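Local structure of uncharacterized protein aq_328 (Aquifex aeolicus, 1R4V) at residues 160-163 against 164-167; 58-61 against 62-65; 133-136 against 137-141; 33-37 against 38-42; 90-93 against 94-98. The protein is of unknown function but adopts an ancestral histone fold and may take part in protein heterodimerization. All coordinates share one frame; numbering follows the deposited sequence. Where two conformers were deposited one is given.

Contact 1 (160-163 against 164-167). With ZN (zinc ion), chain B.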
loop_
_atom_site.group_PDB
_atom_site.type_symbol
_atom_site.label_atom_id
_atom_site.label_comp_id
_atom_site.label_asym_id
_atom_site.label_seq_id
_atom_site.Cartn_x
_atom_site.Cartn_y
_atom_site.Cartn_z
HETATM N N MSE A 160 -11.460 -10.598 1.994
HETATM C CA MSE A 160 -10.309 -9.872 1.477
HETATM C C MSE A 160 -10.357 -9.673 -0.030
HETATM O O MSE A 160 -9.960 -8.615 -0.533
HETATM C CB MSE A 160 -9.036 -10.638 1.810
HETATM C CG MSE A 160 -8.758 -10.624 3.309
HETATM SE SE MSE A 160 -8.584 -8.742 4.020
HETATM C CE MSE A 160 -7.501 -7.999 2.801
ATOM N N GLU A 161 -10.811 -10.702 -0.747
ATOM C CA GLU A 161 -11.044 -10.580 -2.182
ATOM C C GLU A 161 -12.043 -9.482 -2.493
ATOM O O GLU A 161 -11.866 -8.731 -3.460
ATOM C CB GLU A 161 -11.491 -11.912 -2.786
ATOM C CG GLU A 161 -10.395 -12.967 -2.794
ATOM C CD GLU A 161 -10.893 -14.310 -3.314
ATOM O OE1 GLU A 161 -11.676 -14.334 -4.249
ATOM O OE2 GLU A 161 -10.526 -15.366 -2.776
ATOM N N PHE A 162 -13.082 -9.356 -1.680
ATOM C CA PHE A 162 -14.024 -8.245 -1.818
ATOM C C PHE A 162 -13.411 -6.867 -1.522
ATOM O O PHE A 162 -13.680 -5.909 -2.229
ATOM C CB PHE A 162 -15.217 -8.494 -0.902
ATOM C CG PHE A 162 -16.238 -7.379 -0.901
ATOM C CD1 PHE A 162 -16.955 -7.070 -2.046
ATOM C CD2 PHE A 162 -16.501 -6.656 0.260
ATOM C CE1 PHE A 162 -17.907 -6.059 -2.041
ATOM C CE2 PHE A 162 -17.457 -5.639 0.274
ATOM C CZ PHE A 162 -18.163 -5.348 -0.886
ATOM N N VAL A 163 -12.582 -6.751 -0.489
ATOM C CA VAL A 163 -11.853 -5.508 -0.199
ATOM C C VAL A 163 -11.004 -5.081 -1.405
ATOM O O VAL A 163 -11.078 -3.934 -1.822
ATOM C CB VAL A 163 -11.000 -5.622 1.102
ATOM C CG1 VAL A 163 -9.999 -4.485 1.280
ATOM C CG2 VAL A 163 -11.902 -5.687 2.334
ATOM N N ALA A 164 -10.228 -5.993 -1.977
ATOM C CA ALA A 164 -9.447 -5.693 -3.168
ATOM C C ALA A 164 -10.280 -5.173 -4.348
ATOM O O ALA A 164 -9.834 -4.250 -5.038
ATOM C CB ALA A 164 -8.652 -6.891 -3.617
ATOM N N GLN A 165 -11.452 -5.762 -4.567
ATOM C CA GLN A 165 -12.401 -5.321 -5.583
ATOM C C GLN A 165 -12.880 -3.899 -5.364
ATOM O O GLN A 165 -12.900 -3.089 -6.295
ATOM C CB GLN A 165 -13.621 -6.231 -5.613
ATOM C CG GLN A 165 -13.356 -7.574 -6.247
ATOM C CD GLN A 165 -14.624 -8.414 -6.455
ATOM O OE1 GLN A 165 -15.093 -8.524 -7.589
ATOM N NE2 GLN A 165 -15.192 -8.973 -5.378
ATOM N N ILE A 166 -13.289 -3.567 -4.146
ATOM C CA ILE A 166 -13.814 -2.226 -3.908
ATOM C C ILE A 166 -12.719 -1.179 -3.856
ATOM O O ILE A 166 -12.966 -0.040 -4.216
ATOM C CB ILE A 166 -14.792 -2.135 -2.718
ATOM C CG1 ILE A 166 -14.119 -2.421 -1.394
ATOM C CG2 ILE A 166 -15.981 -3.071 -2.951
ATOM C CD1 ILE A 166 -15.090 -2.350 -0.225
ATOM N N VAL A 167 -11.520 -1.557 -3.430
ATOM C CA VAL A 167 -10.378 -0.662 -3.477
ATOM C C VAL A 167 -10.035 -0.326 -4.923
ATOM O O VAL A 167 -9.820 0.836 -5.252
ATOM C CB VAL A 167 -9.168 -1.266 -2.760
ATOM C CG1 VAL A 167 -7.872 -0.590 -3.161
ATOM C CG2 VAL A 167 -9.401 -1.177 -1.261
HETATM ZN ZN ZN B . -12.711 -16.169 -4.287
#
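Phe162 and Ile166, one turn apart on helix 157-168 of this histone-fold protein, meet on an outward side of the helix. Phe162 chi1 of 177° sets the phenyl beside its own carbonyl carbon, where Ile166 comes over one face. The CH-pi contact is made by Ile166 CG2, 4.1 Å from the ring centroid and nearest to CE1. Ile166 CG1 takes the crowded position between N and the carbonyl carbon (chi1 66°), which puts CD1 4.1 Å from Phe162 CE2, though CG2 alone of the two lies over the face. With alanine at Ile166, CG2 and CD1 are gone, and the ring, its face uncovered on this side, would probably be freer to turn. At the ring's edge, near its plane, lies the amide NE2 of the extended Gln165, 4.2 Å from Phe162 CD1. Val163 and Val167 are buried, CG1 of the first 4.2 Å from CG2 of the second; Met160, a selenomethionine, packs on helix 46-62. Backbone N-H groups of Ala164 to Val167 each bond the carbonyl four residues back. Away from the apolar pair, Glu161 extends to a zinc ion that it shares with Glu158, bound through Glu161 OE1 at 2.1 Å.

Contact 2 (58-61 against 62-65)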
loop_
_atom_site.group_PDB
_atom_site.type_symbol
_atom_site.label_atom_id
_atom_site.label_comp_id
_atom_site.label_asym_id
_atom_site.label_seq_id
_atom_site.Cartn_x
_atom_site.Cartn_y
_atom_site.Cartn_z
ATOM N N ALA A 58 -1.247 -3.642 -6.437
ATOM C CA ALA A 58 -2.154 -3.213 -7.527
ATOM C C ALA A 58 -2.513 -1.714 -7.499
ATOM O O ALA A 58 -2.391 -0.999 -8.492
ATOM C CB ALA A 58 -3.406 -4.069 -7.537
ATOM N N ALA A 59 -2.936 -1.244 -6.334
ATOM C CA ALA A 59 -3.291 0.134 -6.088
ATOM C C ALA A 59 -2.100 1.061 -6.348
ATOM O O ALA A 59 -2.264 2.110 -6.986
ATOM C CB ALA A 59 -3.799 0.310 -4.674
ATOM N N PHE A 60 -0.911 0.656 -5.907
ATOM C CA PHE A 60 0.329 1.408 -6.093
ATOM C C PHE A 60 0.563 1.602 -7.587
ATOM O O PHE A 60 0.886 2.704 -8.032
ATOM C CB PHE A 60 1.520 0.668 -5.440
ATOM C CG PHE A 60 2.662 1.545 -5.002
ATOM C CD1 PHE A 60 3.452 1.135 -3.935
ATOM C CD2 PHE A 60 2.966 2.752 -5.610
ATOM C CE1 PHE A 60 4.512 1.903 -3.503
ATOM C CE2 PHE A 60 4.030 3.523 -5.182
ATOM C CZ PHE A 60 4.801 3.103 -4.130
ATOM N N GLY A 61 0.393 0.542 -8.378
ATOM C CA GLY A 61 0.532 0.627 -9.827
ATOM C C GLY A 61 -0.453 1.617 -10.438
ATOM O O GLY A 61 -0.101 2.356 -11.356
ATOM N N LYS A 62 -1.691 1.621 -9.945
ATOM C CA LYS A 62 -2.742 2.564 -10.373
ATOM C C LYS A 62 -2.424 4.026 -10.090
ATOM O O LYS A 62 -2.901 4.929 -10.792
ATOM C CB LYS A 62 -4.095 2.188 -9.780
ATOM C CG LYS A 62 -4.656 0.976 -10.451
ATOM C CD LYS A 62 -6.074 0.652 -9.981
ATOM C CE LYS A 62 -7.092 0.929 -11.084
ATOM N NZ LYS A 62 -8.483 0.562 -10.698
ATOM N N LEU A 63 -1.565 4.282 -9.114
ATOM C CA LEU A 63 -1.136 5.644 -8.865
ATOM C C LEU A 63 -0.310 6.233 -10.005
ATOM O O LEU A 63 -0.174 7.451 -10.091
ATOM C CB LEU A 63 -0.344 5.752 -7.558
ATOM C CG LEU A 63 -1.104 5.348 -6.290
ATOM C CD1 LEU A 63 -0.201 5.389 -5.081
ATOM C CD2 LEU A 63 -2.341 6.188 -6.063
ATOM N N PHE A 64 0.226 5.387 -10.868
ATOM C CA PHE A 64 0.979 5.839 -12.041
ATOM C C PHE A 64 0.099 6.176 -13.260
ATOM O O PHE A 64 0.599 6.592 -14.306
ATOM C CB PHE A 64 2.091 4.827 -12.351
ATOM C CG PHE A 64 3.213 4.880 -11.365
ATOM C CD1 PHE A 64 3.101 4.248 -10.122
ATOM C CD2 PHE A 64 4.377 5.593 -11.641
ATOM C CE1 PHE A 64 4.116 4.321 -9.188
ATOM C CE2 PHE A 64 5.379 5.655 -10.697
ATOM C CZ PHE A 64 5.262 5.020 -9.485
ATOM N N TYR A 65 -1.220 6.032 -13.156
ATOM C CA TYR A 65 -2.130 6.507 -14.197
ATOM C C TYR A 65 -1.947 8.007 -14.433
ATOM O O TYR A 65 -2.007 8.821 -13.502
ATOM C CB TYR A 65 -3.599 6.250 -13.806
ATOM C CG TYR A 65 -4.607 6.840 -14.771
ATOM C CD1 TYR A 65 -4.916 6.183 -15.966
ATOM C CD2 TYR A 65 -5.253 8.050 -14.486
ATOM C CE1 TYR A 65 -5.854 6.734 -16.878
ATOM C CE2 TYR A 65 -6.196 8.600 -15.372
ATOM C CZ TYR A 65 -6.482 7.952 -16.569
ATOM O OH TYR A 65 -7.434 8.523 -17.405
#
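Ala58 O receives the N-H of Lys62 at 3.1 Å, a regular alpha-helical bond near the end of helix 46-62. From Ala59 onward the pattern loosens: Ala59 O takes a weak bond from Leu63 N, and the Ala59 methyl packs on Leu138 of helix 131-149. Phe60 O takes the same Leu63 N-H at 3.1 Å, from a donor 67° out of the carbonyl plane, so one N-H is divided between two carbonyls. The Phe60 ring, CG anti to its N (chi1 -153°), runs alongside Phe64 and points the same way; CD2 lies 4.1 Å from Phe64 CE1 and 4.2 Å from Leu63 CD1. Phe64 in turn sets its ring edge, in plane, against the carbonyl of Phe60, with CD1 3.4 Å from Phe60 O. Phe115 stacks on Phe60, and Tyr131 meets it edge-to-face. Gly61 O bonds Phe64 N at 3.1 Å, overlapping a type I turn from Lys62 to Tyr65. Lys62 NZ makes a salt bridge to Asp168 and a hydrogen bond to Phe171 O. Bonding thus passes from four-residue to three-residue spacing as the chain leaves the helix, and the aromatic edge beside Phe60 O probably supplies weakly positive C-H groups to that oxygen.

Contact 3 (133-136 against 137-141)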
loop_
_atom_site.group_PDB
_atom_site.type_symbol
_atom_site.label_atom_id
_atom_site.label_comp_id
_atom_site.label_asym_id
_atom_site.label_seq_id
_atom_site.Cartn_x
_atom_site.Cartn_y
_atom_site.Cartn_z
ATOM N N ASN A 133 6.310 5.763 2.479
ATOM C CA ASN A 133 5.171 6.550 2.937
ATOM C C ASN A 133 3.930 6.244 2.117
ATOM O O ASN A 133 2.855 6.136 2.664
ATOM C CB ASN A 133 5.495 8.032 2.936
ATOM C CG ASN A 133 6.601 8.339 3.926
ATOM O OD1 ASN A 133 6.654 7.756 5.017
ATOM N ND2 ASN A 133 7.514 9.215 3.528
ATOM N N ILE A 134 4.086 6.086 0.814
ATOM C CA ILE A 134 2.943 5.749 -0.046
ATOM C C ILE A 134 2.374 4.389 0.332
ATOM O O ILE A 134 1.153 4.237 0.467
ATOM C CB ILE A 134 3.367 5.789 -1.510
ATOM C CG1 ILE A 134 3.731 7.231 -1.884
ATOM C CG2 ILE A 134 2.251 5.260 -2.400
ATOM C CD1 ILE A 134 4.383 7.388 -3.245
HETATM N N MSE A 135 3.249 3.402 0.500
HETATM C CA MSE A 135 2.814 2.061 0.843
HETATM C C MSE A 135 2.198 2.016 2.224
HETATM O O MSE A 135 1.211 1.338 2.430
HETATM C CB MSE A 135 3.949 1.049 0.767
HETATM C CG MSE A 135 3.340 -0.311 0.352
HETATM SE SE MSE A 135 4.618 -1.640 0.726
HETATM C CE MSE A 135 3.476 -3.300 0.982
ATOM N N GLY A 136 2.804 2.713 3.172
ATOM C CA GLY A 136 2.242 2.836 4.505
ATOM C C GLY A 136 0.856 3.442 4.517
ATOM O O GLY A 136 -0.009 2.936 5.214
ATOM N N GLY A 137 0.627 4.483 3.727
ATOM C CA GLY A 137 -0.696 5.057 3.504
ATOM C C GLY A 137 -1.690 4.100 2.863
ATOM O O GLY A 137 -2.873 4.059 3.233
ATOM N N LEU A 138 -1.231 3.338 1.884
ATOM C CA LEU A 138 -2.060 2.326 1.229
ATOM C C LEU A 138 -2.431 1.213 2.210
ATOM O O LEU A 138 -3.534 0.695 2.173
ATOM C CB LEU A 138 -1.367 1.751 -0.007
ATOM C CG LEU A 138 -1.312 2.676 -1.221
ATOM C CD1 LEU A 138 -0.352 2.092 -2.228
ATOM C CD2 LEU A 138 -2.716 2.944 -1.807
ATOM N N LEU A 139 -1.531 0.852 3.111
ATOM C CA LEU A 139 -1.823 -0.151 4.132
ATOM C C LEU A 139 -2.882 0.347 5.105
ATOM O O LEU A 139 -3.830 -0.396 5.406
ATOM C CB LEU A 139 -0.545 -0.585 4.836
ATOM C CG LEU A 139 0.322 -1.570 4.057
ATOM C CD1 LEU A 139 1.704 -1.541 4.705
ATOM C CD2 LEU A 139 -0.253 -2.976 4.070
ATOM N N LEU A 140 -2.769 1.593 5.562
ATOM C CA LEU A 140 -3.751 2.158 6.481
ATOM C C LEU A 140 -5.088 2.328 5.831
ATOM O O LEU A 140 -6.097 2.088 6.477
ATOM C CB LEU A 140 -3.346 3.522 7.013
ATOM C CG LEU A 140 -2.114 3.483 7.922
ATOM C CD1 LEU A 140 -1.920 4.887 8.460
ATOM C CD2 LEU A 140 -2.233 2.461 9.040
HETATM N N MSE A 141 -5.083 2.771 4.571
HETATM C CA MSE A 141 -6.319 2.812 3.806
HETATM C C MSE A 141 -7.028 1.466 3.694
HETATM O O MSE A 141 -8.237 1.379 3.942
HETATM C CB MSE A 141 -6.075 3.401 2.437
HETATM C CG MSE A 141 -7.368 3.464 1.701
HETATM SE SE MSE A 141 -7.500 1.986 0.365
HETATM C CE MSE A 141 -9.126 2.637 -0.558
#
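The flat groups that carry the contact are peptide units; no aromatic ring takes part. The carbonyl of Ile134 receives Leu138 N at 2.9 Å, and Leu138 CG lies against the same oxygen at 3.4 Å. The peptide of Met135 is met likewise, by Leu139 N at 2.9 Å and by Leu139 CG at 3.4 Å. Both leucines hold CG anti to the carbonyl carbon (chi1 -73° in Leu138, -78° in Leu139), which folds each side chain back along the preceding turn. Ile134 and Leu138 then lie side by side, pointing the same way, with CG2 of the first 4.1 Å from CD1 of the second. Met135, a selenomethionine, stretches out instead; its CE is 4.5 Å from Leu139 CD1 and its side chain packs on Leu53, Val56, Val106, Leu109 and Ile113. Gly136 and Gly137 have no side chain, and helix 88-98 comes close to their backbone through Phe97 and His93. Asn133 gives its ND2 to Glu130. The buried carbonyls of Ile134 and Met135 stay satisfied while leucine branches sheathe them. Apolar side chains leaving several sides of helix 131-149 toward helices 46-62, 88-98 and 106-113 are consistent with a long central helix of a histone fold.

Contact 4 (33-37 against 38-42). With ZN (zinc ion), chain C; CAC (cacodylate ion), chain D.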
loop_
_atom_site.group_PDB
_atom_site.type_symbol
_atom_site.label_atom_id
_atom_site.label_comp_id
_atom_site.label_asym_id
_atom_site.label_seq_id
_atom_site.Cartn_x
_atom_site.Cartn_y
_atom_site.Cartn_z
ATOM N N ASP A 33 1.427 -8.112 11.035
ATOM C CA ASP A 33 0.482 -8.972 11.753
ATOM C C ASP A 33 0.264 -8.389 13.126
ATOM O O ASP A 33 -0.852 -8.054 13.540
ATOM C CB ASP A 33 1.064 -10.385 11.776
ATOM C CG ASP A 33 0.282 -11.386 12.613
ATOM O OD1 ASP A 33 -0.780 -11.087 13.188
ATOM O OD2 ASP A 33 0.731 -12.538 12.752
ATOM N N HIS A 34 1.378 -8.220 13.827
ATOM C CA HIS A 34 1.372 -7.643 15.151
ATOM C C HIS A 34 0.755 -6.232 15.195
ATOM O O HIS A 34 -0.054 -5.964 16.076
ATOM C CB HIS A 34 2.796 -7.728 15.717
ATOM C CG HIS A 34 2.876 -7.402 17.162
ATOM N ND1 HIS A 34 3.126 -8.358 18.124
ATOM C CD2 HIS A 34 2.725 -6.227 17.812
ATOM C CE1 HIS A 34 3.150 -7.776 19.309
ATOM N NE2 HIS A 34 2.909 -6.486 19.148
ATOM N N TYR A 35 1.072 -5.319 14.282
ATOM C CA TYR A 35 0.434 -3.999 14.285
ATOM C C TYR A 35 -1.081 -4.004 13.947
ATOM O O TYR A 35 -1.883 -3.276 14.544
ATOM C CB TYR A 35 1.116 -3.066 13.262
ATOM C CG TYR A 35 0.612 -1.657 13.372
ATOM C CD1 TYR A 35 1.108 -0.815 14.345
ATOM C CD2 TYR A 35 -0.397 -1.176 12.553
ATOM C CE1 TYR A 35 0.650 0.483 14.475
ATOM C CE2 TYR A 35 -0.871 0.125 12.675
ATOM C CZ TYR A 35 -0.342 0.944 13.640
ATOM O OH TYR A 35 -0.779 2.230 13.812
ATOM N N PHE A 36 -1.474 -4.765 12.935
ATOM C CA PHE A 36 -2.907 -4.839 12.597
ATOM C C PHE A 36 -3.765 -5.382 13.768
ATOM O O PHE A 36 -4.866 -4.909 14.024
ATOM C CB PHE A 36 -3.076 -5.660 11.323
ATOM C CG PHE A 36 -3.089 -4.830 10.058
ATOM C CD1 PHE A 36 -2.050 -3.971 9.759
ATOM C CD2 PHE A 36 -4.146 -4.925 9.148
ATOM C CE1 PHE A 36 -2.065 -3.217 8.583
ATOM C CE2 PHE A 36 -4.168 -4.176 7.982
ATOM C CZ PHE A 36 -3.120 -3.309 7.706
ATOM N N ARG A 37 -3.253 -6.376 14.484
ATOM C CA ARG A 37 -3.994 -7.004 15.572
ATOM C C ARG A 37 -4.085 -6.031 16.738
ATOM O O ARG A 37 -5.174 -5.665 17.179
ATOM C CB ARG A 37 -3.324 -8.313 15.965
ATOM C CG ARG A 37 -3.999 -9.029 17.114
ATOM C CD ARG A 37 -3.388 -10.392 17.447
ATOM N NE ARG A 37 -2.079 -10.290 18.102
ATOM C CZ ARG A 37 -0.882 -10.536 17.557
ATOM N NH1 ARG A 37 0.190 -10.384 18.319
ATOM N NH2 ARG A 37 -0.718 -10.942 16.303
ATOM N N THR A 38 -2.931 -5.565 17.200
ATOM C CA THR A 38 -2.859 -4.751 18.418
ATOM C C THR A 38 -3.370 -3.324 18.248
ATOM O O THR A 38 -4.019 -2.808 19.151
ATOM C CB THR A 38 -1.410 -4.754 18.970
ATOM O OG1 THR A 38 -0.498 -4.277 17.962
ATOM C CG2 THR A 38 -0.963 -6.169 19.218
ATOM N N GLU A 39 -3.102 -2.676 17.115
ATOM C CA GLU A 39 -3.502 -1.275 16.932
ATOM C C GLU A 39 -4.767 -1.047 16.094
ATOM O O GLU A 39 -5.466 -0.057 16.309
ATOM C CB GLU A 39 -2.332 -0.452 16.366
ATOM C CG GLU A 39 -1.074 -0.450 17.233
ATOM C CD GLU A 39 -1.255 0.123 18.645
ATOM O OE1 GLU A 39 -2.022 1.102 18.829
ATOM O OE2 GLU A 39 -0.612 -0.404 19.589
ATOM N N LEU A 40 -5.069 -1.938 15.148
ATOM C CA LEU A 40 -6.210 -1.777 14.239
ATOM C C LEU A 40 -7.359 -2.770 14.424
ATOM O O LEU A 40 -8.369 -2.614 13.758
ATOM C CB LEU A 40 -5.720 -1.849 12.784
ATOM C CG LEU A 40 -4.613 -0.875 12.386
ATOM C CD1 LEU A 40 -4.118 -1.048 10.939
ATOM C CD2 LEU A 40 -5.087 0.542 12.602
ATOM N N ASP A 41 -7.222 -3.759 15.312
ATOM C CA ASP A 41 -8.227 -4.787 15.603
ATOM C C ASP A 41 -8.540 -5.674 14.398
ATOM O O ASP A 41 -9.699 -6.044 14.180
ATOM C CB ASP A 41 -9.531 -4.176 16.154
ATOM C CG ASP A 41 -9.344 -3.483 17.507
ATOM O OD1 ASP A 41 -9.799 -2.321 17.644
ATOM O OD2 ASP A 41 -8.756 -4.013 18.487
ATOM N N ILE A 42 -7.521 -5.999 13.611
ATOM C CA ILE A 42 -7.681 -6.857 12.453
ATOM C C ILE A 42 -6.712 -8.015 12.620
ATOM O O ILE A 42 -5.503 -7.819 12.714
ATOM C CB ILE A 42 -7.377 -6.141 11.130
ATOM C CG1 ILE A 42 -8.377 -5.017 10.847
ATOM C CG2 ILE A 42 -7.345 -7.181 10.007
ATOM C CD1 ILE A 42 -7.871 -3.985 9.864
HETATM ZN ZN ZN C . 0.512 -13.908 14.183
HETATM AS AS CAC D . 2.902 -12.442 16.188
HETATM O O1 CAC D . 1.562 -13.477 15.801
HETATM O O2 CAC D . 2.537 -10.916 16.943
HETATM C C1 CAC D . 4.179 -13.396 17.346
HETATM C C2 CAC D . 3.676 -12.043 14.431
HETATM O O HOH W 1 -3.121 -9.196 12.523
HETATM O O HOH W 2 -1.566 -13.872 14.558
HETATM O O HOH W 3 1.890 -15.410 14.389
#
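The backbone leaves helix 29-40 through Asp41, whose positive phi (63°) turns the chain so that Ile42 N reaches back six residues to Phe36 O at 2.9 Å, in a nearly straight bond. Inside the helix, His34 O is gripped twice by Thr38, by its N and by OG1 at 2.6 Å, from opposite faces of the carbonyl plane. With OG1 set between N and the carbonyl carbon (chi1 57°), Thr38 CG2 comes over a face of the His34 imidazole. Tyr35 carries Glu39 CB over one face, 3.8 Å from the ring centroid and offset toward the rim, the two side chains crossing at about a right angle. Phe36 has Leu40 CD1 over the centre of a face, 3.7 Å above the plane, and Ile42 alongside. Its ring and those two side chains pack on Ala143 of helix 131-149. On the polar side, Asp33 OD2 binds a zinc ion at 2.0 Å; cacodylate O1 and two waters complete the ligands found. Cacodylate O2 accepts from His34 ND1 at 2.9 Å and from Arg37 NH1 at 2.8 Å, in the guanidinium plane. Arg37 NH2 also forms a salt bridge to Asp33 OD1. Zinc and Arg37 thus share one carboxylate, with Arg25 also bonding OD2, and the same two probably offset the charge of an anion likely from the crystallisation liquor; His34 ND1 adds a hydrogen bond.

Contact 5 (90-93 against 94-98)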
loop_
_atom_site.group_PDB
_atom_site.type_symbol
_atom_site.label_atom_id
_atom_site.label_comp_id
_atom_site.label_asym_id
_atom_site.label_seq_id
_atom_site.Cartn_x
_atom_site.Cartn_y
_atom_site.Cartn_z
ATOM N N LEU A 90 -6.168 9.588 -0.077
ATOM C CA LEU A 90 -4.913 8.866 0.155
ATOM C C LEU A 90 -3.840 9.723 0.822
ATOM O O LEU A 90 -3.107 9.223 1.676
ATOM C CB LEU A 90 -4.365 8.260 -1.141
ATOM C CG LEU A 90 -3.080 7.424 -1.006
ATOM C CD1 LEU A 90 -3.172 6.338 0.064
ATOM C CD2 LEU A 90 -2.730 6.788 -2.339
ATOM N N GLU A 91 -3.724 10.986 0.429
ATOM C CA GLU A 91 -2.807 11.929 1.078
ATOM C C GLU A 91 -3.000 11.966 2.592
ATOM O O GLU A 91 -2.022 12.032 3.328
ATOM C CB GLU A 91 -2.955 13.353 0.542
ATOM C CG GLU A 91 -2.074 13.660 -0.645
ATOM C CD GLU A 91 -2.583 14.831 -1.479
ATOM O OE1 GLU A 91 -2.552 14.726 -2.739
ATOM O OE2 GLU A 91 -3.014 15.848 -0.871
ATOM N N GLU A 92 -4.244 11.922 3.051
ATOM C CA GLU A 92 -4.561 11.888 4.471
ATOM C C GLU A 92 -4.047 10.610 5.143
ATOM O O GLU A 92 -3.432 10.680 6.209
ATOM C CB GLU A 92 -6.069 12.067 4.686
ATOM C CG GLU A 92 -6.428 12.303 6.142
ATOM C CD GLU A 92 -7.918 12.485 6.417
ATOM O OE1 GLU A 92 -8.665 12.985 5.529
ATOM O OE2 GLU A 92 -8.342 12.127 7.553
ATOM N N HIS A 93 -4.280 9.452 4.530
ATOM C CA HIS A 93 -3.702 8.199 4.999
ATOM C C HIS A 93 -2.173 8.207 5.030
ATOM O O HIS A 93 -1.579 7.696 5.976
ATOM C CB HIS A 93 -4.228 7.031 4.171
ATOM C CG HIS A 93 -5.630 6.669 4.518
ATOM N ND1 HIS A 93 -6.672 6.762 3.622
ATOM C CD2 HIS A 93 -6.165 6.229 5.678
ATOM C CE1 HIS A 93 -7.788 6.390 4.220
ATOM N NE2 HIS A 93 -7.510 6.068 5.470
ATOM N N ILE A 94 -1.533 8.790 4.020
ATOM C CA ILE A 94 -0.086 8.888 3.972
ATOM C C ILE A 94 0.415 9.751 5.133
ATOM O O ILE A 94 1.364 9.380 5.833
ATOM C CB ILE A 94 0.388 9.433 2.605
ATOM C CG1 ILE A 94 0.088 8.422 1.497
ATOM C CG2 ILE A 94 1.898 9.726 2.585
ATOM C CD1 ILE A 94 0.367 8.938 0.119
ATOM N N LYS A 95 -0.214 10.900 5.340
ATOM C CA LYS A 95 0.132 11.754 6.477
ATOM C C LYS A 95 -0.049 11.067 7.827
ATOM O O LYS A 95 0.811 11.210 8.707
ATOM C CB LYS A 95 -0.683 13.041 6.449
ATOM C CG LYS A 95 -0.220 14.038 5.410
ATOM C CD LYS A 95 -1.116 15.290 5.420
ATOM C CE LYS A 95 -1.082 16.051 4.079
ATOM N NZ LYS A 95 0.305 16.215 3.556
ATOM N N ASN A 96 -1.154 10.345 8.001
ATOM C CA ASN A 96 -1.394 9.592 9.236
ATOM C C ASN A 96 -0.332 8.522 9.423
ATOM O O ASN A 96 0.105 8.295 10.552
ATOM C CB ASN A 96 -2.755 8.894 9.300
ATOM C CG ASN A 96 -3.932 9.848 9.353
ATOM O OD1 ASN A 96 -3.797 11.037 9.651
ATOM N ND2 ASN A 96 -5.111 9.316 9.043
ATOM N N PHE A 97 0.078 7.865 8.342
ATOM C CA PHE A 97 1.131 6.859 8.424
ATOM C C PHE A 97 2.457 7.435 8.925
ATOM O O PHE A 97 3.143 6.799 9.741
ATOM C CB PHE A 97 1.377 6.119 7.107
ATOM C CG PHE A 97 2.593 5.229 7.149
ATOM C CD1 PHE A 97 2.554 4.019 7.817
ATOM C CD2 PHE A 97 3.786 5.617 6.548
ATOM C CE1 PHE A 97 3.683 3.205 7.880
ATOM C CE2 PHE A 97 4.908 4.806 6.593
ATOM C CZ PHE A 97 4.858 3.599 7.271
ATOM N N GLN A 98 2.819 8.613 8.438
ATOM C CA GLN A 98 4.083 9.240 8.808
ATOM C C GLN A 98 4.144 9.591 10.296
ATOM O O GLN A 98 5.231 9.678 10.855
ATOM C CB GLN A 98 4.358 10.470 7.933
ATOM C CG GLN A 98 4.613 10.083 6.475
ATOM C CD GLN A 98 4.481 11.227 5.462
ATOM O OE1 GLN A 98 5.218 11.254 4.478
ATOM N NE2 GLN A 98 3.549 12.147 5.683
HETATM O O HOH W 4 0.675 13.282 1.751
#
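Leu90 and Ile94 cross obliquely on the inner side of helix 88-98, one turn apart. Leu90 stands with CG anti to its N (chi1 -177°), while Ile94 holds CG1 anti to its carbonyl carbon, directed back at the earlier turn. Ile94 CD1 ends 3.9 Å from Leu90 CG, and Ile94 CG1 lies 3.3 Å from Leu90 O, an oxygen already taken by Ile94 N at 2.9 Å. Cut back to alanine, Ile94 loses CG1 and CD1, and a gap beside Leu90 CG is likely to result, with less apolar cover on the Leu90 carbonyl. Beyond this pair, Leu90 touches Leu63 and Phe171. Asn96 turns its amide against the carbonyl of Glu92, with CG 3.3 Å from Glu92 O. Lys95 passes alongside Glu91 O, CG at 3.4 Å, then bends near its end; a water bridges its NZ to Glu91 O by weak bonds. Phe97 swings off toward helix 131-149, against Asn133 and Leu140. Glu91 OE2 and Lys95 NZ stay 5.5 Å apart, so their opposite charges make no salt bridge; their attraction is likely to be weak, and OE2 also has a long, weak ion pair with Lys88.

Along the chain the order is contact 4 (helix 29-40), contact 2 (the end of helix 46-62 and the loop after it), contact 5 (helix 88-98), contact 3 (helix 131-149) and contact 1 (helix 157-168). The centre of contact 3 lies about 4 Å from the chain's centre and it touches all the others: contact 5, with centres about 7 Å apart, contact 2 at about 12 Å, contact 4 at about 15 Å and contact 1 at about 16 Å. Contacts 2 and 5 also touch. Contacts 2 and 4 fall on opposite sides of the centre, their own centres about 25 Å apart. Helix 131-149 is thus a shared core, consistent with a histone-fold chain packed as one compact unit, with zinc sites at its periphery.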